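Long-range contacts in 11S globulin subunit beta (Cucurbita maxima, PDB 2E9Q), which serves as a seed storage protein, a nutrient reservoir built as a hexamer of subunits that each carry two cupin domains: residues F177-P183 with S206-F210; A214-L218 with V229-K233; P78-P84 with P140-W146; R67-R71 with D240-Q244. All coordinates share one frame; numbering follows the deposited sequence. Where two conformers were deposited one is given.

How the interactions relate
Four contacts tie together parts of the chain between residues 67 and 244. Interaction 4 opens first, at 67-71, and closes last, at 240-244, so its wide loop encloses the other three. Within it, interaction 3 closes 78-84 on 140-146, interaction 1 closes 177-183 on 206-210, and interaction 2 closes 214-218 on 229-233. These three run in series and none cross. Interaction 1 is central: it touches each of the others and leads on to the helices of interaction 2. Interactions 1, 3 and 4 all reach the sheet built round strand 74-81, in the N-terminal cupin barrel. Interactions 1, 2 and 3 also touch the second subunit.

Interaction 1. Residues F177-P183 with S206-F210; sequences FYLAGRP and SGNIF
Asn208 lies against the turn that follows Tyr178. Its CB sits 3.3 Å from Tyr178 O and equally close to Gly181 O. With chi1 at 60°, CG lies between the backbone N and the carbonyl carbon, 3.5 Å from Gly181 O. ND2 then donates to Gly181 O at 2.8 Å, on a lone pair in the carbonyl plane, although Gly181 O is tilted out of the amide plane of Asn208. It also makes weak bonds to Leu232 O and Lys233 O. The other branch, OD1, turns back and accepts a weak bond from Phe210 N, as in an Asx turn. Cut back to an alanine, this position would be likely to leave Gly181 O without its amide donor and Phe210 N without the OD1 acceptor.

The backbone adds a nearly straight bond from Ile209 N to Tyr178 O (2.9 Å). Ile209 CD1 is pressed tightly against Leu179 CD2 at 3.3 Å, with the two side chains alongside each other. Ile209 CG2 meets Phe177 CB near the edge of that ring. Leu179 O approaches the edge of the Phe210 ring, 3.2 Å from CE1, and also accepts from Tyr429 OH of the second subunit. At the far end, Ser206 OG donates to Pro183 O (2.8 Å). Arg182 lays CG against Ser206 O, while its guanidinium pairs with Glu238. A water accepts from Tyr178 N and lies close to Gly207 O.

The arrangement fits the edge of an N-terminal cupin barrel, where the chain leaves strand 176-178 for the helical region and packs on a neighbouring subunit, as in trimers of seed globulins.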
loop_
_atom_site.group_PDB
_atom_site.type_symbol
_atom_site.label_atom_id
_atom_site.label_comp_id
_atom_site.label_asym_id
_atom_site.label_seq_id
_atom_site.Cartn_x
_atom_site.Cartn_y
_atom_site.Cartn_z
ATOM N N PHE A 177 19.057 -13.866 2.956
ATOM C CA PHE A 177 19.414 -14.798 4.028
ATOM C C PHE A 177 19.836 -16.150 3.448
ATOM O O PHE A 177 19.000 -16.909 2.942
ATOM C CB PHE A 177 18.217 -15.019 4.974
ATOM C CG PHE A 177 17.667 -13.754 5.580
ATOM C CD1 PHE A 177 16.996 -12.821 4.795
ATOM C CD2 PHE A 177 17.836 -13.486 6.933
ATOM C CE1 PHE A 177 16.502 -11.632 5.352
ATOM C CE2 PHE A 177 17.345 -12.295 7.498
ATOM C CZ PHE A 177 16.680 -11.373 6.701
ATOM N N TYR A 178 21.126 -16.454 3.539
ATOM C CA TYR A 178 21.664 -17.706 3.025
ATOM C C TYR A 178 21.620 -18.818 4.062
ATOM O O TYR A 178 21.927 -18.597 5.237
ATOM C CB TYR A 178 23.114 -17.512 2.541
ATOM C CG TYR A 178 23.210 -16.904 1.166
ATOM C CD1 TYR A 178 23.262 -15.518 0.979
ATOM C CD2 TYR A 178 23.195 -17.717 0.040
ATOM C CE1 TYR A 178 23.294 -14.966 -0.311
ATOM C CE2 TYR A 178 23.223 -17.182 -1.242
ATOM C CZ TYR A 178 23.273 -15.815 -1.415
ATOM O OH TYR A 178 23.292 -15.335 -2.706
ATOM N N LEU A 179 21.236 -20.014 3.625
ATOM C CA LEU A 179 21.165 -21.159 4.528
ATOM C C LEU A 179 22.518 -21.853 4.691
ATOM O O LEU A 179 22.747 -22.541 5.684
ATOM C CB LEU A 179 20.140 -22.180 4.032
ATOM C CG LEU A 179 18.689 -21.735 3.792
ATOM C CD1 LEU A 179 17.799 -22.968 3.790
ATOM C CD2 LEU A 179 18.233 -20.783 4.869
ATOM N N ALA A 180 23.412 -21.676 3.721
ATOM C CA ALA A 180 24.734 -22.305 3.795
ATOM C C ALA A 180 25.845 -21.428 3.243
ATOM O O ALA A 180 25.589 -20.422 2.582
ATOM C CB ALA A 180 24.724 -23.626 3.052
ATOM N N GLY A 181 27.088 -21.831 3.507
ATOM C CA GLY A 181 28.238 -21.089 3.018
ATOM C C GLY A 181 28.509 -19.809 3.781
ATOM O O GLY A 181 27.953 -19.574 4.845
ATOM N N ARG A 182 29.381 -18.973 3.234
ATOM C CA ARG A 182 29.714 -17.713 3.881
ATOM C C ARG A 182 29.863 -16.653 2.804
ATOM O O ARG A 182 30.968 -16.349 2.357
ATOM C CB ARG A 182 31.010 -17.860 4.662
ATOM C CG ARG A 182 31.218 -16.805 5.715
ATOM C CD ARG A 182 32.604 -16.970 6.297
ATOM N NE ARG A 182 33.628 -16.763 5.274
ATOM C CZ ARG A 182 34.862 -17.251 5.341
ATOM N NH1 ARG A 182 35.727 -17.007 4.362
ATOM N NH2 ARG A 182 35.230 -17.993 6.381
ATOM N N PRO A 183 28.737 -16.085 2.365
ATOM C CA PRO A 183 28.727 -15.056 1.327
ATOM C C PRO A 183 29.027 -13.678 1.892
ATOM O O PRO A 183 28.644 -13.362 3.017
ATOM C CB PRO A 183 27.311 -15.145 0.792
ATOM C CG PRO A 183 26.528 -15.352 2.062
ATOM C CD PRO A 183 27.363 -16.382 2.822
ATOM N N SER A 206 30.314 -11.370 7.759
ATOM C CA SER A 206 29.013 -11.864 7.306
ATOM C C SER A 206 28.967 -13.342 6.938
ATOM O O SER A 206 29.768 -13.824 6.142
ATOM C CB SER A 206 28.522 -11.034 6.118
ATOM O OG SER A 206 29.241 -11.358 4.945
ATOM N N GLY A 207 28.002 -14.050 7.513
ATOM C CA GLY A 207 27.871 -15.467 7.240
ATOM C C GLY A 207 26.458 -15.889 6.890
ATOM O O GLY A 207 25.642 -15.072 6.489
ATOM N N ASN A 208 26.175 -17.178 7.032
ATOM C CA ASN A 208 24.852 -17.710 6.735
ATOM C C ASN A 208 24.011 -17.579 8.006
ATOM O O ASN A 208 24.547 -17.263 9.064
ATOM C CB ASN A 208 24.966 -19.175 6.291
ATOM C CG ASN A 208 25.596 -20.059 7.351
ATOM O OD1 ASN A 208 25.205 -20.026 8.522
ATOM N ND2 ASN A 208 26.571 -20.864 6.944
ATOM N N ILE A 209 22.709 -17.832 7.919
ATOM C CA ILE A 209 21.839 -17.681 9.094
ATOM C C ILE A 209 22.177 -18.516 10.321
ATOM O O ILE A 209 21.794 -18.160 11.433
ATOM C CB ILE A 209 20.371 -17.972 8.754
ATOM C CG1 ILE A 209 20.230 -19.429 8.285
ATOM C CG2 ILE A 209 19.882 -16.969 7.719
ATOM C CD1 ILE A 209 18.820 -19.844 7.967
ATOM N N PHE A 210 22.884 -19.625 10.139
ATOM C CA PHE A 210 23.218 -20.463 11.284
ATOM C C PHE A 210 24.433 -19.973 12.055
ATOM O O PHE A 210 24.528 -20.200 13.254
ATOM C CB PHE A 210 23.432 -21.917 10.840
ATOM C CG PHE A 210 22.220 -22.531 10.222
ATOM C CD1 PHE A 210 22.208 -22.880 8.881
ATOM C CD2 PHE A 210 21.050 -22.684 10.965
ATOM C CE1 PHE A 210 21.047 -23.368 8.279
ATOM C CE2 PHE A 210 19.883 -23.171 10.371
ATOM C CZ PHE A 210 19.885 -23.510 9.026
HETATM O O HOH W 1 22.977 -14.668 5.105
#

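Interaction 2. Residues A214-L218 with V229-K233; sequences ADEFL and VRKLK
Asp215 and Val229 mark the closest approach of the two backbones, with their CA atoms 6.3 Å apart, where the start of helix 215-222 packs across helix 226-233. Lys233 reaches across with its chain extended beyond CG. Its NZ forms a salt bridge to Asp215 OD1 at 3.0 Å, meeting the oxygen from above the carboxylate plane, 56° out of it. The same NZ also donates to Phe213 O, just before the helix, so the ammonium group has two oxygen partners. A methionine in its place would probably leave Asp215 without its charged mate and Phe213 O without this donor.

Val229 packs beside Asp215. Its CG1 lies 3.4 Å from Asp215 OD1, and its CG2 meets Leu218 CB at 4.1 Å. Leu218 points CD1 at the second helix, where it touches Leu232 CD2 at 3.9 Å and the Lys233 CE methylene at 4.2 Å. The salt bridge thus lies at the more exposed side of the contact between Leu218, Val229 and Leu232.

The two helices follow each other in the chain across a short turn. Phe210 touches both Leu218 and Leu232, and Phe222 packs on Leu232. Ile386 and Tyr429 of the second subunit cover Leu218 and Leu232 respectively.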
loop_
_atom_site.group_PDB
_atom_site.type_symbol
_atom_site.label_atom_id
_atom_site.label_comp_id
_atom_site.label_asym_id
_atom_site.label_seq_id
_atom_site.Cartn_x
_atom_site.Cartn_y
_atom_site.Cartn_z
ATOM N N ALA A 214 24.124 -19.829 18.804
ATOM C CA ALA A 214 25.003 -20.533 19.737
ATOM C C ALA A 214 25.048 -22.019 19.384
ATOM O O ALA A 214 24.019 -22.605 19.024
ATOM C CB ALA A 214 24.488 -20.355 21.157
ATOM N N ASP A 215 26.232 -22.626 19.493
ATOM C CA ASP A 215 26.415 -24.040 19.168
ATOM C C ASP A 215 25.356 -24.958 19.788
ATOM O O ASP A 215 24.808 -25.835 19.112
ATOM C CB ASP A 215 27.801 -24.527 19.609
ATOM C CG ASP A 215 28.936 -23.788 18.921
ATOM O OD1 ASP A 215 28.871 -23.579 17.691
ATOM O OD2 ASP A 215 29.911 -23.434 19.617
ATOM N N GLU A 216 25.078 -24.753 21.072
ATOM C CA GLU A 216 24.091 -25.563 21.787
ATOM C C GLU A 216 22.748 -25.581 21.068
ATOM O O GLU A 216 22.275 -26.635 20.639
ATOM C CB GLU A 216 23.908 -25.025 23.215
ATOM C CG GLU A 216 22.581 -25.395 23.891
ATOM C CD GLU A 216 22.537 -26.818 24.440
ATOM O OE1 GLU A 216 22.617 -27.783 23.646
ATOM O OE2 GLU A 216 22.421 -26.969 25.678
ATOM N N PHE A 217 22.139 -24.407 20.936
ATOM C CA PHE A 217 20.847 -24.300 20.282
ATOM C C PHE A 217 20.769 -25.134 19.021
ATOM O O PHE A 217 19.823 -25.888 18.834
ATOM C CB PHE A 217 20.547 -22.842 19.955
ATOM C CG PHE A 217 20.036 -22.053 21.124
ATOM C CD1 PHE A 217 20.128 -22.557 22.419
ATOM C CD2 PHE A 217 19.459 -20.802 20.932
ATOM C CE1 PHE A 217 19.653 -21.831 23.500
ATOM C CE2 PHE A 217 18.979 -20.067 22.010
ATOM C CZ PHE A 217 19.077 -20.585 23.297
ATOM N N LEU A 218 21.767 -25.011 18.158
ATOM C CA LEU A 218 21.746 -25.769 16.920
ATOM C C LEU A 218 21.909 -27.273 17.126
ATOM O O LEU A 218 21.445 -28.068 16.306
ATOM C CB LEU A 218 22.809 -25.234 15.957
ATOM C CG LEU A 218 22.584 -23.772 15.545
ATOM C CD1 LEU A 218 23.612 -23.368 14.506
ATOM C CD2 LEU A 218 21.177 -23.599 14.993
ATOM N N VAL A 229 27.644 -28.901 13.795
ATOM C CA VAL A 229 27.297 -27.508 13.953
ATOM C C VAL A 229 28.304 -26.626 13.236
ATOM O O VAL A 229 27.917 -25.706 12.523
ATOM C CB VAL A 229 27.249 -27.111 15.425
ATOM C CG1 VAL A 229 27.117 -25.608 15.544
ATOM C CG2 VAL A 229 26.064 -27.795 16.100
ATOM N N ARG A 230 29.592 -26.915 13.387
ATOM C CA ARG A 230 30.597 -26.085 12.736
ATOM C C ARG A 230 30.519 -26.178 11.215
ATOM O O ARG A 230 30.805 -25.210 10.504
ATOM C CB ARG A 230 32.005 -26.438 13.220
ATOM C CG ARG A 230 33.009 -25.366 12.840
ATOM C CD ARG A 230 34.289 -25.425 13.660
ATOM N NE ARG A 230 34.935 -24.113 13.693
ATOM C CZ ARG A 230 36.100 -23.851 14.276
ATOM N NH1 ARG A 230 36.781 -24.814 14.888
ATOM N NH2 ARG A 230 36.578 -22.615 14.260
ATOM N N LYS A 231 30.133 -27.341 10.713
ATOM C CA LYS A 231 29.995 -27.515 9.275
ATOM C C LYS A 231 28.821 -26.647 8.818
ATOM O O LYS A 231 28.863 -26.002 7.770
ATOM C CB LYS A 231 29.713 -28.980 8.957
ATOM C CG LYS A 231 30.940 -29.880 8.989
ATOM C CD LYS A 231 31.800 -29.661 7.752
ATOM C CE LYS A 231 32.848 -30.749 7.598
ATOM N NZ LYS A 231 33.514 -30.687 6.264
ATOM N N LEU A 232 27.779 -26.637 9.639
ATOM C CA LEU A 232 26.577 -25.871 9.371
ATOM C C LEU A 232 26.926 -24.388 9.295
ATOM O O LEU A 232 26.620 -23.717 8.312
ATOM C CB LEU A 232 25.573 -26.119 10.492
ATOM C CG LEU A 232 24.137 -25.628 10.350
ATOM C CD1 LEU A 232 23.510 -26.232 9.100
ATOM C CD2 LEU A 232 23.357 -26.017 11.602
ATOM N N LYS A 233 27.580 -23.892 10.340
ATOM C CA LYS A 233 27.973 -22.492 10.406
ATOM C C LYS A 233 28.922 -22.077 9.282
ATOM O O LYS A 233 29.007 -20.898 8.945
ATOM C CB LYS A 233 28.633 -22.194 11.752
ATOM C CG LYS A 233 27.739 -22.426 12.963
ATOM C CD LYS A 233 28.345 -21.761 14.189
ATOM C CE LYS A 233 27.406 -21.801 15.374
ATOM N NZ LYS A 233 27.916 -20.975 16.501
#

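Interaction 3. Residues P78-P84 with P140-W146; sequences PGFSNAP and PAGVSHW
Gly79 and His145 form an antiparallel hydrogen-bonded pair in a sheet of the N-terminal cupin barrel. Gly79 N donates to His145 O at 3.3 Å, and His145 N returns a bond to Gly79 O at 3.1 Å. Two CA-H...O contacts flank them: Pro78 CA meets His145 O, and Ser144 CA meets Gly79 O.

Further along, Gly142 N donates to Ser81 O at 2.8 Å. Gly142 lies in a type II turn from Pro140 to Val143, and its positive phi of 81° suits that position. Between these two sets of bonds, waters link the segments: one accepts from Ser81 N and lies close to Val143 O, another joins Ser81 OG to His145 NE2.

Ala141 CB packs against Pro84, 3.7 Å from its N and 4.1 Å from CG. Pro78 CB packs against Trp146 CB at 3.8 Å, near the edge of the indole. Phe80 sets CB 3.5 Å from Val143 O. With chi1 at 53° its ring leads away from 140-146, to stack on Phe177 and on Tyr339 of the second subunit.

Strand 145-149 lies between strands 74-81 and 93-98, and strand 74-81 pairs in addition with strands 176-178 and 242-244.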
loop_
_atom_site.group_PDB
_atom_site.type_symbol
_atom_site.label_atom_id
_atom_site.label_comp_id
_atom_site.label_asym_id
_atom_site.label_seq_id
_atom_site.Cartn_x
_atom_site.Cartn_y
_atom_site.Cartn_z
ATOM N N PRO A 78 21.367 -21.956 -1.581
ATOM C CA PRO A 78 20.016 -21.495 -1.246
ATOM C C PRO A 78 19.934 -20.371 -0.230
ATOM O O PRO A 78 20.642 -20.359 0.773
ATOM C CB PRO A 78 19.332 -22.759 -0.731
ATOM C CG PRO A 78 20.443 -23.477 -0.058
ATOM C CD PRO A 78 21.601 -23.308 -1.044
ATOM N N GLY A 79 19.045 -19.434 -0.505
ATOM C CA GLY A 79 18.826 -18.331 0.398
ATOM C C GLY A 79 17.475 -17.723 0.083
ATOM O O GLY A 79 16.861 -18.069 -0.934
ATOM N N PHE A 80 16.997 -16.842 0.952
ATOM C CA PHE A 80 15.718 -16.176 0.727
ATOM C C PHE A 80 15.895 -14.695 1.009
ATOM O O PHE A 80 16.764 -14.318 1.784
ATOM C CB PHE A 80 14.609 -16.760 1.622
ATOM C CG PHE A 80 14.937 -16.789 3.089
ATOM C CD1 PHE A 80 15.674 -17.835 3.633
ATOM C CD2 PHE A 80 14.480 -15.784 3.940
ATOM C CE1 PHE A 80 15.950 -17.886 5.001
ATOM C CE2 PHE A 80 14.752 -15.827 5.304
ATOM C CZ PHE A 80 15.487 -16.879 5.835
ATOM N N SER A 81 15.076 -13.860 0.376
ATOM C CA SER A 81 15.164 -12.418 0.573
ATOM C C SER A 81 13.826 -11.759 0.905
ATOM O O SER A 81 12.750 -12.333 0.671
ATOM C CB SER A 81 15.789 -11.750 -0.658
ATOM O OG SER A 81 15.182 -12.190 -1.852
ATOM N N ASN A 82 13.915 -10.539 1.438
ATOM C CA ASN A 82 12.752 -9.764 1.851
ATOM C C ASN A 82 11.972 -9.164 0.696
ATOM O O ASN A 82 10.951 -8.529 0.906
ATOM C CB ASN A 82 13.193 -8.645 2.801
ATOM C CG ASN A 82 14.132 -7.640 2.134
ATOM O OD1 ASN A 82 14.934 -7.996 1.269
ATOM N ND2 ASN A 82 14.046 -6.385 2.552
ATOM N N ALA A 83 12.448 -9.370 -0.523
ATOM C CA ALA A 83 11.783 -8.819 -1.692
ATOM C C ALA A 83 11.516 -9.876 -2.758
ATOM O O ALA A 83 12.279 -10.825 -2.898
ATOM C CB ALA A 83 12.632 -7.692 -2.280
ATOM N N PRO A 84 10.418 -9.722 -3.518
ATOM C CA PRO A 84 10.054 -10.663 -4.584
ATOM C C PRO A 84 11.056 -10.484 -5.727
ATOM O O PRO A 84 11.584 -9.377 -5.940
ATOM C CB PRO A 84 8.664 -10.197 -5.017
ATOM C CG PRO A 84 8.195 -9.310 -3.904
ATOM C CD PRO A 84 9.439 -8.626 -3.443
ATOM N N PRO A 140 9.041 -15.708 -5.040
ATOM C CA PRO A 140 8.327 -14.837 -4.095
ATOM C C PRO A 140 9.220 -14.486 -2.919
ATOM O O PRO A 140 10.195 -15.191 -2.633
ATOM C CB PRO A 140 7.132 -15.687 -3.657
ATOM C CG PRO A 140 6.896 -16.593 -4.832
ATOM C CD PRO A 140 8.317 -16.976 -5.235
ATOM N N ALA A 141 8.872 -13.405 -2.232
ATOM C CA ALA A 141 9.627 -12.963 -1.074
ATOM C C ALA A 141 9.540 -13.981 0.071
ATOM O O ALA A 141 8.488 -14.567 0.308
ATOM C CB ALA A 141 9.104 -11.610 -0.609
ATOM N N GLY A 142 10.652 -14.171 0.779
ATOM C CA GLY A 142 10.692 -15.103 1.892
ATOM C C GLY A 142 10.879 -16.562 1.501
ATOM O O GLY A 142 10.973 -17.442 2.355
ATOM N N VAL A 143 10.944 -16.823 0.206
ATOM C CA VAL A 143 11.107 -18.182 -0.277
ATOM C C VAL A 143 12.555 -18.464 -0.657
ATOM O O VAL A 143 13.158 -17.712 -1.426
ATOM C CB VAL A 143 10.211 -18.421 -1.509
ATOM C CG1 VAL A 143 10.419 -19.817 -2.038
ATOM C CG2 VAL A 143 8.754 -18.181 -1.138
ATOM N N SER A 144 13.112 -19.551 -0.125
ATOM C CA SER A 144 14.494 -19.907 -0.430
ATOM C C SER A 144 14.550 -20.684 -1.731
ATOM O O SER A 144 13.638 -21.439 -2.060
ATOM C CB SER A 144 15.113 -20.741 0.690
ATOM O OG SER A 144 14.515 -22.024 0.748
ATOM N N HIS A 145 15.628 -20.487 -2.473
ATOM C CA HIS A 145 15.802 -21.154 -3.741
ATOM C C HIS A 145 17.274 -21.339 -4.005
ATOM O O HIS A 145 18.108 -20.646 -3.426
ATOM C CB HIS A 145 15.175 -20.331 -4.863
ATOM C CG HIS A 145 15.859 -19.025 -5.116
ATOM N ND1 HIS A 145 16.391 -18.693 -6.345
ATOM C CD2 HIS A 145 16.095 -17.964 -4.305
ATOM C CE1 HIS A 145 16.927 -17.486 -6.278
ATOM N NE2 HIS A 145 16.760 -17.021 -5.052
ATOM N N TRP A 146 17.587 -22.295 -4.871
ATOM C CA TRP A 146 18.963 -22.585 -5.246
ATOM C C TRP A 146 18.956 -22.948 -6.723
ATOM O O TRP A 146 17.966 -23.474 -7.238
ATOM C CB TRP A 146 19.527 -23.744 -4.416
ATOM C CG TRP A 146 18.703 -25.001 -4.473
ATOM C CD1 TRP A 146 17.757 -25.402 -3.573
ATOM C CD2 TRP A 146 18.750 -26.022 -5.486
ATOM N NE1 TRP A 146 17.215 -26.603 -3.956
ATOM C CE2 TRP A 146 17.804 -27.010 -5.124
ATOM C CE3 TRP A 146 19.499 -26.198 -6.658
ATOM C CZ2 TRP A 146 17.584 -28.164 -5.897
ATOM C CZ3 TRP A 146 19.278 -27.354 -7.434
ATOM C CH2 TRP A 146 18.326 -28.319 -7.042
HETATM O O HOH W 2 16.184 -14.982 -2.888
HETATM O O HOH W 3 13.445 -15.104 -1.544
#

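Interaction 4. Residues R67-R71 with D240-Q244; sequences RHTIR and DRIVQ
Ile70 and Ile242 carry the contact, methyl against methyl, with CG2 of Ile70 3.7 Å from CG2 of Ile242. Ile242 also sends CD1 over the other strand, where it lies 4.0 Å from Ile70 CG1 and 3.9 Å from Thr69 O. In Ile242 chi1 (-54°) sets CG1 anti to the carbonyl carbon, and an extended chi2 carries CD1 across to Thr69 O. Beside it the CD methylene of Arg241 packs against the imidazole of His68. The two side chains cross at about a right angle, yet the ring and guanidinium planes are only 23° apart. No hydrogen bond joins the two segments.

Asp240 positions Arg241. Its OD1 accepts from Arg241 N at 2.8 Å and from Arg241 NE at 2.9 Å, both arriving from the same face of the carboxylate; the second bond is part of a salt bridge. The arginine bends at chi3 to bring NE back to this oxygen. Farther out, Arg241 NH1 pairs with Glu187, and Asp240 OD2 accepts from Glu184 N.

Strands 67-70 and 242-244 run parallel within 4°, their axes 8.8 Å apart, in two different sheets of the cupin barrel. Strand 63-70 is hydrogen-bonded between strands 46-50 and 155-162, while strand 242-244 pairs with strand 74-81.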
loop_
_atom_site.group_PDB
_atom_site.type_symbol
_atom_site.label_atom_id
_atom_site.label_comp_id
_atom_site.label_asym_id
_atom_site.label_seq_id
_atom_site.Cartn_x
_atom_site.Cartn_y
_atom_site.Cartn_z
ATOM N N ARG A 67 23.318 -9.777 -11.396
ATOM C CA ARG A 67 23.604 -10.697 -12.490
ATOM C C ARG A 67 24.524 -11.783 -11.963
ATOM O O ARG A 67 25.601 -11.511 -11.422
ATOM C CB ARG A 67 24.249 -9.980 -13.681
ATOM C CG ARG A 67 24.647 -10.924 -14.837
ATOM C CD ARG A 67 25.000 -10.152 -16.105
ATOM N NE ARG A 67 26.061 -9.178 -15.853
ATOM C CZ ARG A 67 26.360 -8.158 -16.653
ATOM N NH1 ARG A 67 27.345 -7.333 -16.322
ATOM N NH2 ARG A 67 25.682 -7.953 -17.776
ATOM N N HIS A 68 24.074 -13.023 -12.101
ATOM C CA HIS A 68 24.846 -14.157 -11.647
ATOM C C HIS A 68 25.412 -14.905 -12.837
ATOM O O HIS A 68 24.726 -15.148 -13.824
ATOM C CB HIS A 68 23.969 -15.104 -10.835
ATOM C CG HIS A 68 23.695 -14.638 -9.441
ATOM N ND1 HIS A 68 22.436 -14.661 -8.883
ATOM C CD2 HIS A 68 24.529 -14.204 -8.468
ATOM C CE1 HIS A 68 22.508 -14.266 -7.624
ATOM N NE2 HIS A 68 23.769 -13.983 -7.348
ATOM N N THR A 69 26.680 -15.269 -12.737
ATOM C CA THR A 69 27.328 -16.014 -13.794
ATOM C C THR A 69 27.825 -17.276 -13.132
ATOM O O THR A 69 28.787 -17.254 -12.363
ATOM C CB THR A 69 28.488 -15.222 -14.400
ATOM O OG1 THR A 69 27.957 -14.112 -15.142
ATOM C CG2 THR A 69 29.300 -16.104 -15.330
ATOM N N ILE A 70 27.143 -18.379 -13.416
ATOM C CA ILE A 70 27.489 -19.651 -12.817
ATOM C C ILE A 70 28.136 -20.554 -13.843
ATOM O O ILE A 70 27.572 -20.837 -14.904
ATOM C CB ILE A 70 26.231 -20.315 -12.228
ATOM C CG1 ILE A 70 25.545 -19.319 -11.284
ATOM C CG2 ILE A 70 26.603 -21.601 -11.474
ATOM C CD1 ILE A 70 24.183 -19.746 -10.837
ATOM N N ARG A 71 29.343 -20.999 -13.525
ATOM C CA ARG A 71 30.074 -21.861 -14.437
ATOM C C ARG A 71 29.573 -23.291 -14.310
ATOM O O ARG A 71 28.970 -23.660 -13.297
ATOM C CB ARG A 71 31.565 -21.824 -14.097
ATOM C CG ARG A 71 32.172 -20.434 -14.058
ATOM C CD ARG A 71 33.444 -20.433 -13.223
ATOM N NE ARG A 71 33.963 -19.086 -13.028
ATOM C CZ ARG A 71 34.704 -18.719 -11.994
ATOM N NH1 ARG A 71 35.016 -19.599 -11.056
ATOM N NH2 ARG A 71 35.127 -17.469 -11.894
ATOM N N ASP A 240 32.262 -18.629 -1.033
ATOM C CA ASP A 240 31.248 -17.598 -1.227
ATOM C C ASP A 240 29.905 -18.245 -1.621
ATOM O O ASP A 240 29.628 -19.372 -1.222
ATOM C CB ASP A 240 31.685 -16.566 -2.262
ATOM C CG ASP A 240 30.925 -15.250 -2.120
ATOM O OD1 ASP A 240 30.040 -14.963 -2.956
ATOM O OD2 ASP A 240 31.204 -14.507 -1.153
ATOM N N ARG A 241 29.096 -17.563 -2.424
ATOM C CA ARG A 241 27.764 -18.063 -2.775
ATOM C C ARG A 241 27.552 -19.048 -3.937
ATOM O O ARG A 241 26.495 -19.689 -4.015
ATOM C CB ARG A 241 26.836 -16.865 -2.972
ATOM C CG ARG A 241 26.864 -16.265 -4.364
ATOM C CD ARG A 241 26.420 -14.807 -4.314
ATOM N NE ARG A 241 27.392 -14.007 -3.578
ATOM C CZ ARG A 241 27.093 -13.190 -2.575
ATOM N NH1 ARG A 241 25.831 -13.063 -2.191
ATOM N NH2 ARG A 241 28.057 -12.515 -1.946
ATOM N N ILE A 242 28.516 -19.156 -4.850
ATOM C CA ILE A 242 28.381 -20.080 -5.971
ATOM C C ILE A 242 29.467 -21.148 -5.812
ATOM O O ILE A 242 30.656 -20.855 -5.949
ATOM C CB ILE A 242 28.541 -19.340 -7.316
ATOM C CG1 ILE A 242 27.555 -18.165 -7.390
ATOM C CG2 ILE A 242 28.287 -20.292 -8.474
ATOM C CD1 ILE A 242 27.715 -17.298 -8.630
ATOM N N VAL A 243 29.063 -22.382 -5.517
ATOM C CA VAL A 243 30.026 -23.455 -5.288
ATOM C C VAL A 243 30.134 -24.563 -6.344
ATOM O O VAL A 243 29.215 -24.810 -7.126
ATOM C CB VAL A 243 29.760 -24.119 -3.929
ATOM C CG1 VAL A 243 29.714 -23.060 -2.836
ATOM C CG2 VAL A 243 28.447 -24.890 -3.974
ATOM N N GLN A 244 31.284 -25.227 -6.356
ATOM C CA GLN A 244 31.530 -26.322 -7.286
ATOM C C GLN A 244 30.923 -27.570 -6.656
ATOM O O GLN A 244 31.216 -27.889 -5.505
ATOM C CB GLN A 244 33.036 -26.530 -7.467
ATOM C CG GLN A 244 33.415 -27.401 -8.656
ATOM C CD GLN A 244 33.379 -26.629 -9.963
ATOM O OE1 GLN A 244 33.605 -27.186 -11.042
ATOM N NE2 GLN A 244 33.105 -25.329 -9.871
#